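Local coordinates for chitin elicitor-binding protein (PDB 5JCE) that binds chitin oligosaccharides from fungal cell walls and takes part in passing on the elicitor signal that starts defence responses in rice, at residues Phe3-Ala8 / Cys134-Glu139; Ala111-Ile116 / Thr127-Leu132; Met145-Ser150 / Val191-Cys196; Asp202-His207 / Ser274-Ser279; Phe219-Cys224 / Ser280-Gln285. All coordinates share one frame; numbering follows the deposited sequence.

Interaction 1 of 5, residues Phe3-Ala8 / Cys134-Glu139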
# COMPACT_ATOMS: atom_id res chain seq x y z
N PHE A 3 3.95 10.68 -8.95
CA PHE A 3 5.19 10.23 -8.31
C PHE A 3 6.08 9.53 -9.33
O PHE A 3 5.65 8.61 -10.01
CB PHE A 3 4.96 9.24 -7.15
CG PHE A 3 4.14 9.78 -6.01
CD1 PHE A 3 3.77 11.12 -5.95
CD2 PHE A 3 3.74 8.93 -5.00
CE1 PHE A 3 3.01 11.60 -4.89
CE2 PHE A 3 2.98 9.40 -3.94
CZ PHE A 3 2.62 10.74 -3.89
N THR A 4 7.31 9.98 -9.42
CA THR A 4 8.31 9.34 -10.26
C THR A 4 8.47 7.85 -9.93
O THR A 4 8.46 7.45 -8.76
CB THR A 4 9.66 10.05 -10.10
OG1 THR A 4 9.57 11.33 -10.73
CG2 THR A 4 10.79 9.24 -10.72
N CYS A 5 8.62 7.04 -10.97
CA CYS A 5 8.95 5.64 -10.82
C CYS A 5 9.87 5.24 -11.98
O CYS A 5 9.62 5.62 -13.11
CB CYS A 5 7.69 4.79 -10.79
SG CYS A 5 8.01 3.05 -10.56
N ALA A 6 10.93 4.51 -11.69
CA ALA A 6 11.96 4.26 -12.71
C ALA A 6 12.17 2.78 -13.01
O ALA A 6 13.05 2.41 -13.79
CB ALA A 6 13.27 4.89 -12.28
N VAL A 7 11.38 1.92 -12.39
CA VAL A 7 11.48 0.51 -12.68
C VAL A 7 10.81 0.25 -14.03
O VAL A 7 10.14 1.13 -14.58
CB VAL A 7 10.85 -0.35 -11.56
CG1 VAL A 7 11.57 -0.11 -10.23
CG2 VAL A 7 9.37 -0.05 -11.43
N ALA A 8 11.01 -0.95 -14.56
CA ALA A 8 10.43 -1.36 -15.83
C ALA A 8 8.92 -1.16 -15.88
O ALA A 8 8.22 -1.40 -14.90
CB ALA A 8 10.78 -2.82 -16.12
N CYS A 134 1.64 7.12 -7.00
CA CYS A 134 2.37 6.01 -6.43
C CYS A 134 3.66 5.62 -7.15
O CYS A 134 3.98 6.18 -8.11
CB CYS A 134 1.43 4.84 -6.34
SG CYS A 134 1.16 3.98 -7.84
N SER A 135 4.38 4.66 -6.61
CA SER A 135 5.64 4.12 -7.10
C SER A 135 5.58 2.92 -6.19
O SER A 135 4.78 3.00 -5.35
CB SER A 135 6.68 5.14 -6.68
OG SER A 135 7.91 4.91 -7.23
N CYS A 136 6.32 1.82 -6.20
CA CYS A 136 7.35 1.40 -7.12
C CYS A 136 8.82 1.45 -6.81
O CYS A 136 9.41 0.45 -6.55
CB CYS A 136 6.90 1.36 -8.56
SG CYS A 136 5.79 -0.08 -8.82
N ASP A 137 9.44 2.59 -6.92
CA ASP A 137 10.86 2.68 -6.68
C ASP A 137 11.32 2.32 -5.34
O ASP A 137 10.63 2.48 -4.38
CB ASP A 137 11.29 4.10 -6.83
CG ASP A 137 11.43 4.49 -8.21
OD1 ASP A 137 11.92 3.69 -8.99
OD2 ASP A 137 11.07 5.62 -8.51
N LYS A 138 12.54 1.84 -5.30
CA LYS A 138 13.23 1.55 -4.09
C LYS A 138 13.84 2.79 -3.50
O LYS A 138 14.05 3.77 -4.15
CB LYS A 138 14.36 0.57 -4.31
CG LYS A 138 13.91 -0.85 -4.45
CD LYS A 138 15.06 -1.81 -4.23
CE LYS A 138 14.65 -3.18 -4.70
NZ LYS A 138 15.54 -4.23 -4.15
N GLU A 139 14.11 2.70 -2.22
CA GLU A 139 14.78 3.73 -1.48
C GLU A 139 16.11 3.13 -0.99
O GLU A 139 16.13 2.29 -0.09
CB GLU A 139 13.94 4.21 -0.30
CG GLU A 139 14.17 5.64 0.13
CD GLU A 139 14.01 6.61 -1.04
OE1 GLU A 139 14.64 7.69 -1.01
OE2 GLU A 139 13.26 6.26 -1.99
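Asp137 and Ser135 hold the backbone of residues 3-8 through two side-chain hydrogen bonds, one to a carbonyl and one to an amide. Ser135 OG donates to Thr4 O at 3.0 Å, lying in the carbonyl plane on a lone pair. Two residues further along each chain, Ala6 N gives its hydrogen to Asp137 OD1 at 3.0 Å, with an N-H...O angle of 158°; the amide arrives on the syn side of the carboxylate, somewhat out of its plane. Packing contacts flank this polar pair: CD2 of the Phe3 ring lies obliquely against the Cys134 backbone, 3.4 Å from Cys134 N, and the apolar Val7 CG2 comes to 4.0 Å from Cys136 CB.

The second shell fixes the two donor and acceptor groups. Ser135 OG, turned anti to its own N (chi1 -171°), also accepts from Asp137 N at 2.8 Å, which makes an ST turn and binds the two key residues together. Asp137 OD2 is taken by a salt bridge to Arg174, so the carboxylate is held at both oxygens. With an alanine in place of Asp137, Ala6 N would probably be left without this acceptor and Arg174 without this carboxylate. Behind Cys134, a disulfide to Cys70 ties the segment to strand 63-72.

Chemically, a hydroxyl that both gives and accepts and a carboxylate that receives an amide and a guanidinium join the N-terminal segment to the irregular linker between strands 133-134 and 144-150; the nearby arginine is likely to favour the charged form of the acid.

Interaction 2 of 5, residues Ala111-Ile116 / Thr127-Leu132. With NAG (2-acetamido-2-deoxy-beta-D-glucopyranose), chain C; NAG (2-acetamido-2-deoxy-beta-D-glucopyranose), chain B.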
# COMPACT_ATOMS: atom_id res chain seq x y z
N ALA A 111 -8.88 12.98 -16.73
CA ALA A 111 -9.30 13.01 -18.14
C ALA A 111 -8.30 12.28 -19.02
O ALA A 111 -8.68 11.46 -19.86
CB ALA A 111 -9.47 14.44 -18.61
N ALA A 112 -7.02 12.55 -18.82
CA ALA A 112 -6.00 11.85 -19.58
C ALA A 112 -6.08 10.34 -19.34
O ALA A 112 -5.85 9.56 -20.26
CB ALA A 112 -4.62 12.37 -19.22
N ALA A 113 -6.43 9.92 -18.13
CA ALA A 113 -6.47 8.50 -17.81
C ALA A 113 -7.67 7.79 -18.48
O ALA A 113 -7.60 6.58 -18.75
CB ALA A 113 -6.50 8.29 -16.30
N ASN A 114 -8.74 8.54 -18.73
CA ASN A 114 -9.98 8.00 -19.31
C ASN A 114 -10.24 8.50 -20.74
O ASN A 114 -11.38 8.45 -21.23
CB ASN A 114 -11.18 8.33 -18.43
CG ASN A 114 -11.02 7.81 -17.01
OD1 ASN A 114 -11.46 6.70 -16.69
ND2 ASN A 114 -10.39 8.61 -16.15
N ASN A 115 -9.18 8.96 -21.40
CA ASN A 115 -9.23 9.46 -22.78
C ASN A 115 -10.32 10.50 -23.05
O ASN A 115 -10.82 10.61 -24.16
CB ASN A 115 -9.41 8.29 -23.74
CG ASN A 115 -8.65 8.50 -25.04
OD1 ASN A 115 -8.36 9.63 -25.42
ND2 ASN A 115 -8.36 7.41 -25.74
N ILE A 116 -10.69 11.26 -22.03
CA ILE A 116 -11.71 12.29 -22.17
C ILE A 116 -11.10 13.56 -22.78
O ILE A 116 -10.16 14.12 -22.22
CB ILE A 116 -12.38 12.58 -20.81
CG1 ILE A 116 -13.16 11.35 -20.35
CG2 ILE A 116 -13.29 13.79 -20.89
CD1 ILE A 116 -13.48 11.34 -18.87
N THR A 127 -18.07 5.71 -16.01
CA THR A 127 -17.09 5.25 -15.06
C THR A 127 -15.73 5.80 -15.40
O THR A 127 -15.35 5.92 -16.57
CB THR A 127 -17.03 3.73 -14.97
OG1 THR A 127 -16.68 3.18 -16.25
CG2 THR A 127 -18.36 3.18 -14.49
N LEU A 128 -15.00 6.11 -14.33
CA LEU A 128 -13.73 6.81 -14.39
C LEU A 128 -12.71 6.05 -13.60
O LEU A 128 -12.89 5.80 -12.41
CB LEU A 128 -13.86 8.21 -13.82
CG LEU A 128 -14.76 9.22 -14.50
CD1 LEU A 128 -14.91 10.45 -13.61
CD2 LEU A 128 -14.17 9.57 -15.85
N TRP A 129 -11.64 5.67 -14.25
CA TRP A 129 -10.49 5.22 -13.51
C TRP A 129 -9.84 6.45 -12.81
O TRP A 129 -9.66 7.50 -13.42
CB TRP A 129 -9.54 4.50 -14.45
CG TRP A 129 -8.17 4.34 -13.95
CD1 TRP A 129 -7.78 4.06 -12.66
CD2 TRP A 129 -6.99 4.42 -14.73
NE1 TRP A 129 -6.40 3.99 -12.60
CE2 TRP A 129 -5.89 4.20 -13.85
CE3 TRP A 129 -6.74 4.67 -16.08
CZ2 TRP A 129 -4.57 4.22 -14.30
CZ3 TRP A 129 -5.42 4.69 -16.52
CH2 TRP A 129 -4.35 4.47 -15.63
N ILE A 130 -9.53 6.36 -11.54
CA ILE A 130 -8.92 7.47 -10.86
C ILE A 130 -7.53 7.03 -10.60
O ILE A 130 -7.36 6.14 -9.82
CB ILE A 130 -9.59 7.72 -9.51
CG1 ILE A 130 -11.07 8.05 -9.70
CG2 ILE A 130 -8.90 8.82 -8.75
CD1 ILE A 130 -11.33 9.13 -10.71
N PRO A 131 -6.51 7.69 -11.26
CA PRO A 131 -5.18 7.16 -11.00
C PRO A 131 -4.39 7.82 -9.89
O PRO A 131 -3.77 8.82 -10.08
CB PRO A 131 -4.48 7.35 -12.33
CG PRO A 131 -4.98 8.64 -12.80
CD PRO A 131 -6.31 8.88 -12.19
N LEU A 132 -4.39 7.20 -8.76
CA LEU A 132 -3.69 7.71 -7.66
C LEU A 132 -2.18 7.65 -7.80
O LEU A 132 -1.63 6.76 -8.39
CB LEU A 132 -4.23 7.10 -6.40
CG LEU A 132 -5.73 7.05 -6.19
CD1 LEU A 132 -6.11 5.87 -5.34
CD2 LEU A 132 -6.30 8.30 -5.64
C1 NAG C . -14.84 2.30 -19.16
C2 NAG C . -14.69 3.64 -19.84
C3 NAG C . -13.26 4.08 -19.75
C4 NAG C . -12.88 4.19 -18.30
C5 NAG C . -12.97 2.81 -17.73
C6 NAG C . -12.67 2.82 -16.26
C7 NAG C . -16.36 3.65 -21.52
C8 NAG C . -16.72 3.32 -22.90
N2 NAG C . -15.11 3.46 -21.18
O3 NAG C . -13.16 5.33 -20.35
O4 NAG C . -11.54 4.64 -18.15
O5 NAG C . -14.31 2.40 -17.87
O6 NAG C . -13.30 1.70 -15.69
O7 NAG C . -17.18 4.07 -20.77
C1 NAG B . -18.03 -1.75 -19.30
C2 NAG B . -17.86 -1.16 -17.91
C3 NAG B . -17.54 0.31 -17.96
C4 NAG B . -16.46 0.61 -18.97
C5 NAG B . -16.90 0.08 -20.29
C6 NAG B . -15.78 0.19 -21.26
C7 NAG B . -19.02 -2.26 -16.10
C8 NAG B . -20.21 -2.29 -15.21
N2 NAG B . -19.03 -1.36 -17.08
O3 NAG B . -17.05 0.65 -16.67
O4 NAG B . -16.24 2.00 -19.11
O5 NAG B . -16.98 -1.30 -20.12
O6 NAG B . -15.26 -1.11 -21.24
O7 NAG B . -18.12 -3.03 -15.95
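Asn114 OD1 is gripped from two directions, by the protein and by the sugar. Trp129 N donates to it at 2.7 Å, in the carbonyl plane on a lone pair, and O4 of the chain C N-acetylglucosamine donates to the same oxygen at 2.5 Å. Asn114 has CG anti to its carbonyl carbon (chi1 -57°), which turns the amide to the strand. The other end of the amide completes a two-point match with the strand: Asn114 ND2 reaches Trp129 O at 3.0 Å, nearly straight (168°) and almost in the amide plane, while a further bond to Ile110 O in the helix fixes the flip of the group. Thr127 OG1 meets the next sugar, 2.6 Å from O3 of the chain B unit, either hydroxyl being a possible donor. The two sugars are joined from O4 of chain B to C1 of chain C, as in chitin.

Apolar contacts flank the amide. Ala113 CB lies over one face of the Trp129 indole near its rim, 3.6 Å from CE3, with Pro131 on that same face. On the opposite flank Ile116 CD1 touches Leu128 CD2 at 3.6 Å, the side chains crossing at about a right angle.

The contact joins the C-terminal end of helix 107-113 to strand 127-129 of the first LysM domain. Strand 84-86 pairs with this strand, and Leu128 packs against helix 93-100 on Leu93 and Ile96, completing the LysM β-α-α-β arrangement.

Interaction 3 of 5, residues Met145-Ser150 / Val191-Cys196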
# COMPACT_ATOMS: atom_id res chain seq x y z
N MET A 145 7.37 1.15 1.10
CA MET A 145 6.02 1.31 0.64
C MET A 145 5.76 2.78 0.51
O MET A 145 5.62 3.45 1.51
CB MET A 145 5.03 0.70 1.61
CG MET A 145 3.62 0.69 1.06
SD MET A 145 2.47 0.95 2.39
CE MET A 145 2.65 2.73 2.55
N HIS A 146 5.70 3.29 -0.71
CA HIS A 146 5.42 4.71 -0.88
C HIS A 146 4.03 5.00 -0.38
O HIS A 146 3.15 4.17 -0.50
CB HIS A 146 5.57 5.13 -2.34
CG HIS A 146 6.95 4.95 -2.85
ND1 HIS A 146 7.89 5.96 -2.86
CD2 HIS A 146 7.57 3.86 -3.36
CE1 HIS A 146 9.02 5.50 -3.36
NE2 HIS A 146 8.86 4.23 -3.68
N LEU A 147 3.84 6.18 0.18
CA LEU A 147 2.57 6.58 0.75
C LEU A 147 2.36 8.01 0.31
O LEU A 147 3.28 8.82 0.41
CB LEU A 147 2.60 6.48 2.28
CG LEU A 147 1.50 7.13 3.14
CD1 LEU A 147 0.13 6.71 2.67
CD2 LEU A 147 1.66 6.68 4.54
N ALA A 148 1.17 8.32 -0.19
CA ALA A 148 0.88 9.67 -0.64
C ALA A 148 0.32 10.48 0.52
O ALA A 148 -0.72 10.13 1.09
CB ALA A 148 -0.08 9.66 -1.82
N TYR A 149 1.01 11.56 0.85
CA TYR A 149 0.70 12.38 2.01
C TYR A 149 0.30 13.79 1.59
O TYR A 149 1.06 14.48 0.91
CB TYR A 149 1.90 12.42 2.96
CG TYR A 149 1.64 13.15 4.25
CD1 TYR A 149 1.09 12.50 5.34
CD2 TYR A 149 1.95 14.51 4.37
CE1 TYR A 149 0.86 13.17 6.54
CE2 TYR A 149 1.70 15.19 5.55
CZ TYR A 149 1.16 14.51 6.63
OH TYR A 149 0.90 15.16 7.81
N SER A 150 -0.90 14.21 1.99
CA SER A 150 -1.34 15.58 1.75
C SER A 150 -0.96 16.46 2.92
O SER A 150 -1.51 16.31 4.01
CB SER A 150 -2.84 15.65 1.54
OG SER A 150 -3.22 16.94 1.11
N VAL A 191 6.05 9.66 0.41
CA VAL A 191 6.69 9.26 1.68
C VAL A 191 7.03 7.76 1.70
O VAL A 191 6.16 6.92 1.92
CB VAL A 191 5.78 9.58 2.89
CG1 VAL A 191 6.46 9.14 4.19
CG2 VAL A 191 5.42 11.04 2.94
N PRO A 192 8.30 7.41 1.43
CA PRO A 192 8.64 5.99 1.34
C PRO A 192 8.79 5.33 2.71
O PRO A 192 9.87 5.40 3.29
CB PRO A 192 9.99 5.99 0.60
CG PRO A 192 10.23 7.39 0.17
CD PRO A 192 9.45 8.26 1.09
N LEU A 193 7.72 4.71 3.19
CA LEU A 193 7.73 4.04 4.49
C LEU A 193 8.66 2.86 4.46
O LEU A 193 8.57 2.03 3.56
CB LEU A 193 6.34 3.57 4.87
CG LEU A 193 5.27 4.64 4.97
CD1 LEU A 193 4.15 4.16 5.85
CD2 LEU A 193 5.87 5.91 5.52
N PRO A 194 9.58 2.78 5.44
CA PRO A 194 10.33 1.53 5.63
C PRO A 194 9.40 0.35 5.92
O PRO A 194 8.35 0.54 6.53
CB PRO A 194 11.25 1.84 6.83
CG PRO A 194 10.86 3.21 7.31
CD PRO A 194 10.14 3.89 6.22
N VAL A 195 9.78 -0.84 5.48
CA VAL A 195 8.97 -2.04 5.63
C VAL A 195 9.84 -3.22 6.07
O VAL A 195 11.06 -3.18 5.92
CB VAL A 195 8.26 -2.39 4.29
CG1 VAL A 195 7.26 -1.29 3.92
CG2 VAL A 195 9.28 -2.59 3.17
N CYS A 196 9.21 -4.27 6.61
CA CYS A 196 9.93 -5.48 7.01
C CYS A 196 10.58 -6.16 5.81
O CYS A 196 10.08 -6.06 4.69
CB CYS A 196 8.98 -6.47 7.70
SG CYS A 196 8.36 -5.94 9.32
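This is an antiparallel strand pairing, buried in the core and linking the first and last strands of the second LysM repeat, 144-150 and 188-194. The ladder is clearest where Met145 faces Leu193 as a hydrogen-bonded pair: Met145 N donates to Leu193 O at 2.9 Å (163°), and Leu193 N returns a bond to Met145 O at 3.0 Å, from well above the carbonyl plane. Val191 N to Leu147 O, 2.9 Å, continues it, but the return bond from Leu147 N is weak. The short segments are far from exactly antiparallel, their directions 137° apart.

Met145, Leu147, Val191 and Leu193 share one face. There Leu193 CD1 rests against Met145 CE at 3.9 Å and Leu147 CD2 at 3.8 Å, both on one side of the methyl. Met145, its CG anti to the backbone N (chi1 -172°) and its chain then bent twice, lies alongside Leu193, whereas Leu147 and Leu193 cross obliquely. Further along, Tyr149 CB meets Val191 CG2 at 3.8 Å.

The other face carries His146 and Pro192, with His146 ND1 4.0 Å from Pro192 CB. Both imidazole nitrogens are engaged, ND1 with Asp190 OD1 and NE2 with Asp137 O, which fixes the rotation of the ring. A leucine in place of His146 would probably leave the Asp190 carboxylate and the Asp137 carbonyl without these partners.

Around the pair, strand 12-20 runs parallel to 144-150 on its other edge, and Ala16 touches both Met145 and Leu147. Helix 157-164 covers Val191 and Leu193 with Tyr164, while helix 168-175 brings Leu171 to Val191 and Arg174 to His146.

Interaction 4 of 5, residues Asp202-His207 / Ser274-Ser279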
# COMPACT_ATOMS: atom_id res chain seq x y z
N ASP A 202 11.20 -13.91 -5.92
CA ASP A 202 10.87 -13.31 -7.23
C ASP A 202 9.76 -14.04 -7.96
O ASP A 202 8.85 -13.42 -8.50
CB ASP A 202 12.10 -13.30 -8.13
CG ASP A 202 13.13 -12.29 -7.70
OD1 ASP A 202 12.79 -11.50 -6.80
OD2 ASP A 202 14.26 -12.30 -8.25
N THR A 203 9.87 -15.36 -8.02
CA THR A 203 8.91 -16.20 -8.72
C THR A 203 7.48 -16.12 -8.18
O THR A 203 6.54 -16.60 -8.82
CB THR A 203 9.33 -17.68 -8.65
OG1 THR A 203 8.74 -18.39 -9.75
CG2 THR A 203 8.88 -18.31 -7.32
N SER A 204 7.31 -15.51 -7.00
CA SER A 204 6.03 -15.51 -6.30
C SER A 204 5.11 -14.37 -6.75
O SER A 204 5.55 -13.25 -6.99
CB SER A 204 6.25 -15.44 -4.78
OG SER A 204 5.02 -15.52 -4.07
N ALA A 205 3.83 -14.69 -6.84
CA ALA A 205 2.78 -13.75 -7.19
C ALA A 205 2.75 -12.49 -6.30
O ALA A 205 2.54 -11.39 -6.79
CB ALA A 205 1.43 -14.46 -7.14
N ASP A 206 2.95 -12.66 -4.99
CA ASP A 206 2.89 -11.54 -4.03
C ASP A 206 4.22 -10.84 -3.79
O ASP A 206 4.36 -10.13 -2.79
CB ASP A 206 2.36 -12.02 -2.67
CG ASP A 206 3.00 -13.31 -2.21
OD1 ASP A 206 4.07 -13.67 -2.74
OD2 ASP A 206 2.42 -13.96 -1.32
N HIS A 207 5.17 -11.01 -4.70
CA HIS A 207 6.54 -10.56 -4.47
C HIS A 207 6.70 -9.07 -4.14
O HIS A 207 7.51 -8.68 -3.30
CB HIS A 207 7.40 -10.91 -5.68
CG HIS A 207 8.73 -10.23 -5.69
ND1 HIS A 207 9.58 -10.25 -4.60
CD2 HIS A 207 9.33 -9.47 -6.63
CE1 HIS A 207 10.66 -9.55 -4.88
NE2 HIS A 207 10.54 -9.07 -6.10
N SER A 274 7.85 -17.91 1.76
CA SER A 274 8.61 -17.46 0.59
C SER A 274 7.73 -17.29 -0.64
O SER A 274 8.21 -16.87 -1.69
CB SER A 274 9.75 -18.42 0.30
OG SER A 274 9.32 -19.77 0.38
N GLY A 275 6.44 -17.61 -0.51
CA GLY A 275 5.49 -17.25 -1.54
C GLY A 275 4.47 -18.32 -1.84
O GLY A 275 4.37 -19.35 -1.17
N TYR A 276 3.69 -18.08 -2.87
CA TYR A 276 2.75 -19.08 -3.32
C TYR A 276 2.72 -19.04 -4.82
O TYR A 276 3.25 -18.11 -5.43
CB TYR A 276 1.34 -18.84 -2.74
CG TYR A 276 0.62 -17.71 -3.42
CD1 TYR A 276 0.88 -16.39 -3.09
CD2 TYR A 276 -0.33 -17.96 -4.39
CE1 TYR A 276 0.22 -15.35 -3.71
CE2 TYR A 276 -1.00 -16.92 -5.03
CZ TYR A 276 -0.72 -15.63 -4.68
OH TYR A 276 -1.37 -14.60 -5.32
N SER A 277 2.05 -20.02 -5.40
CA SER A 277 1.81 -20.08 -6.83
C SER A 277 0.42 -20.61 -7.09
O SER A 277 -0.12 -21.31 -6.25
CB SER A 277 2.86 -20.94 -7.51
OG SER A 277 2.50 -22.30 -7.47
N ASN A 278 -0.19 -20.16 -8.17
CA ASN A 278 -1.56 -20.55 -8.48
C ASN A 278 -1.94 -21.29 -9.75
O ASN A 278 -3.11 -21.45 -10.01
CB ASN A 278 -2.52 -19.38 -8.33
CG ASN A 278 -3.91 -19.84 -7.99
OD1 ASN A 278 -4.11 -21.01 -7.70
ND2 ASN A 278 -4.87 -18.94 -8.02
N SER A 279 -0.98 -21.75 -10.55
CA SER A 279 -1.34 -22.59 -11.70
C SER A 279 -1.86 -23.91 -11.17
O SER A 279 -1.21 -24.56 -10.37
CB SER A 279 -0.16 -22.78 -12.65
OG SER A 279 0.52 -24.01 -12.43
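Ser204 turns its hydroxyl anti to the backbone N (chi1 -177°), over Gly275 and up to the amide of Tyr276, while Tyr276 sets its ring between its own N and carbonyl carbon (chi1 76°), which swings the ring back against Ala205 and Asp206. The result is one hydrogen bond across the contact: Tyr276 N donates to Ser204 OG at 3.1 Å with an N-H...O angle of 148°. That hydroxyl in turn donates to Asp206 OD1, so a single oxygen relays between the strand amide and the carboxylate.

Ala205 CB approaches the ring obliquely, 3.5 Å from Tyr276 CZ. Asp206 OD2 lies at the ring edge, in plane, 3.4 Å from Tyr276 CD1, with carboxylate and ring nearly perpendicular. Such an edge approach sets the negative oxygen beside the positive rim of C-H groups and is probably mildly favourable.

Shape explains the glycine. Ser204 OG is 3.1 Å from Gly275 CA, and a CB there would collide with that hydroxyl; the backbone angles would also jam it against the Ser274 carbonyl O, which by itself calls for glycine. Ser274 and Gly275 together face Gln285, forming a classic beta bulge in strand 269-277. In 202-207, Ser204 to His207 make a type I beta turn closed by His207 N to Ser204 O, 3.2 Å.

Asp206 OD2 also receives hydrogen bonds from Tyr273 OH and Thr220 OG1. The buried carboxylate therefore has hydroxyl donors at both oxygens, which would favour its ionised form, and the loop before strand 217-220 is joined to the bulged strand through that acid and one serine.

Interaction 5 of 5, residues Phe219-Cys224 / Ser280-Gln285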
# COMPACT_ATOMS: atom_id res chain seq x y z
N PHE A 219 -2.78 -9.97 4.54
CA PHE A 219 -3.05 -11.36 4.18
C PHE A 219 -2.59 -11.64 2.75
O PHE A 219 -2.68 -10.78 1.87
CB PHE A 219 -4.54 -11.67 4.35
CG PHE A 219 -5.03 -11.53 5.77
CD1 PHE A 219 -4.96 -12.61 6.65
CD2 PHE A 219 -5.54 -10.32 6.23
CE1 PHE A 219 -5.41 -12.49 7.97
CE2 PHE A 219 -5.97 -10.19 7.55
CZ PHE A 219 -5.91 -11.28 8.42
N THR A 220 -2.11 -12.86 2.51
CA THR A 220 -1.69 -13.23 1.17
C THR A 220 -1.98 -14.71 0.86
O THR A 220 -2.43 -15.46 1.74
CB THR A 220 -0.19 -12.92 0.98
OG1 THR A 220 0.16 -12.94 -0.41
CG2 THR A 220 0.68 -13.89 1.78
N ALA A 221 -1.76 -15.11 -0.39
CA ALA A 221 -1.95 -16.49 -0.85
C ALA A 221 -3.38 -16.99 -0.69
O ALA A 221 -3.63 -18.01 -0.04
CB ALA A 221 -0.99 -17.43 -0.12
N GLY A 222 -4.32 -16.27 -1.31
CA GLY A 222 -5.72 -16.60 -1.20
C GLY A 222 -6.18 -16.61 0.24
O GLY A 222 -6.93 -17.49 0.65
N ASN A 223 -5.72 -15.63 1.01
CA ASN A 223 -6.04 -15.49 2.44
C ASN A 223 -5.62 -16.67 3.32
O ASN A 223 -6.24 -16.93 4.34
CB ASN A 223 -7.54 -15.23 2.61
CG ASN A 223 -7.92 -13.81 2.24
OD1 ASN A 223 -8.00 -12.93 3.11
ND2 ASN A 223 -8.14 -13.57 0.96
N CYS A 224 -4.54 -17.35 2.94
CA CYS A 224 -4.07 -18.50 3.70
C CYS A 224 -2.87 -18.15 4.57
O CYS A 224 -2.48 -18.90 5.47
CB CYS A 224 -3.71 -19.66 2.76
SG CYS A 224 -5.13 -20.44 1.94
N SER A 280 -3.01 -24.33 -11.66
CA SER A 280 -3.64 -25.56 -11.22
C SER A 280 -4.27 -25.48 -9.84
O SER A 280 -5.47 -25.64 -9.70
CB SER A 280 -2.62 -26.70 -11.23
OG SER A 280 -1.80 -26.65 -12.39
N SER A 281 -3.47 -25.21 -8.83
CA SER A 281 -3.99 -25.14 -7.48
C SER A 281 -3.05 -24.33 -6.62
O SER A 281 -1.94 -24.05 -7.03
CB SER A 281 -4.23 -26.53 -6.89
OG SER A 281 -3.06 -27.30 -6.89
N LEU A 282 -3.51 -23.92 -5.45
CA LEU A 282 -2.71 -23.05 -4.63
C LEU A 282 -1.64 -23.85 -3.96
O LEU A 282 -1.92 -24.77 -3.24
CB LEU A 282 -3.58 -22.39 -3.58
CG LEU A 282 -3.21 -20.96 -3.24
CD1 LEU A 282 -4.40 -20.20 -2.72
CD2 LEU A 282 -2.11 -20.93 -2.21
N ILE A 283 -0.41 -23.45 -4.17
CA ILE A 283 0.72 -24.05 -3.49
C ILE A 283 1.47 -22.98 -2.72
O ILE A 283 1.78 -21.92 -3.26
CB ILE A 283 1.69 -24.76 -4.47
CG1 ILE A 283 0.91 -25.66 -5.43
CG2 ILE A 283 2.78 -25.53 -3.70
CD1 ILE A 283 1.70 -26.03 -6.65
N ILE A 284 1.78 -23.29 -1.47
CA ILE A 284 2.53 -22.38 -0.62
C ILE A 284 3.95 -22.87 -0.47
O ILE A 284 4.17 -24.05 -0.24
CB ILE A 284 1.85 -22.23 0.77
CG1 ILE A 284 0.47 -21.61 0.63
CG2 ILE A 284 2.71 -21.38 1.71
CD1 ILE A 284 -0.42 -21.92 1.79
N GLN A 285 4.91 -21.96 -0.58
CA GLN A 285 6.32 -22.29 -0.40
C GLN A 285 6.91 -21.69 0.89
O GLN A 285 6.52 -20.60 1.31
CB GLN A 285 7.13 -21.78 -1.59
CG GLN A 285 6.64 -22.30 -2.91
CD GLN A 285 6.45 -21.21 -3.95
OE1 GLN A 285 7.19 -20.20 -3.97
NE2 GLN A 285 5.47 -21.40 -4.81
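Leu282 is the main bump: its forked end pushes against the tight turn at Ala221 and Gly222. CD1 comes to 3.5 Å from Ala221 O and 4.1 Å from Gly222 CA, and the second branch, CD2, stands 4.2 Å from Ala221 CB. The hollow exists partly because Gly222 has no side chain; a CB in its place would run into Leu282 CD1. Its positive phi, shared with Ala221 and Asn223 on either side, favours glycine as well.

Ala221 CB is the answering bump, fitting into the dip between Leu282 and Ile284, 4.5 Å from Ile284 CG1. Residues 221-224 form the turn of a beta-hairpin that joins strands 217-220 and 225-228 of one three-stranded antiparallel sheet, whereas Ile284 belongs to the edge strand 283-290 of another, so the contact packs a hairpin end against a neighbouring sheet.

With CG1 anti to its carbonyl carbon (chi1 -63°) and the chain extended beyond it, Ile284 carries CD1 to 4.1 Å from Cys224 CB. Pro247 touches both Cys224 and Ile284, and next to it the disulfide from Cys224 to Cys246 ties the turn to the loop after strand 237-240. Tyr276 covers Ala221 from strand 269-277.

In the fold
The five contacts fall into three regions. Interactions 1 and 3, centres 12 Å apart, reach the same mixed sheet and touch, with Phe3 CZ 3.6 Å from Ala148 CB. Interactions 4 and 5, centres 8 Å apart, share the sheet of strands 269-277 and 283-290, where Gly275 O and Gln285 N, 2.7 Å apart, are probably hydrogen-bonded. Interaction 2 carries the bound chitin sugars and stands apart, its centre 20 Å from interaction 1 and 24 Å from interaction 3, although its strand segment runs on almost directly into residues 134-139. In interaction 3 the side chain of Tyr149 is about 9 Å from another bound N-acetylglucosamine and about 7 Å from that of chitin-binding Leu183.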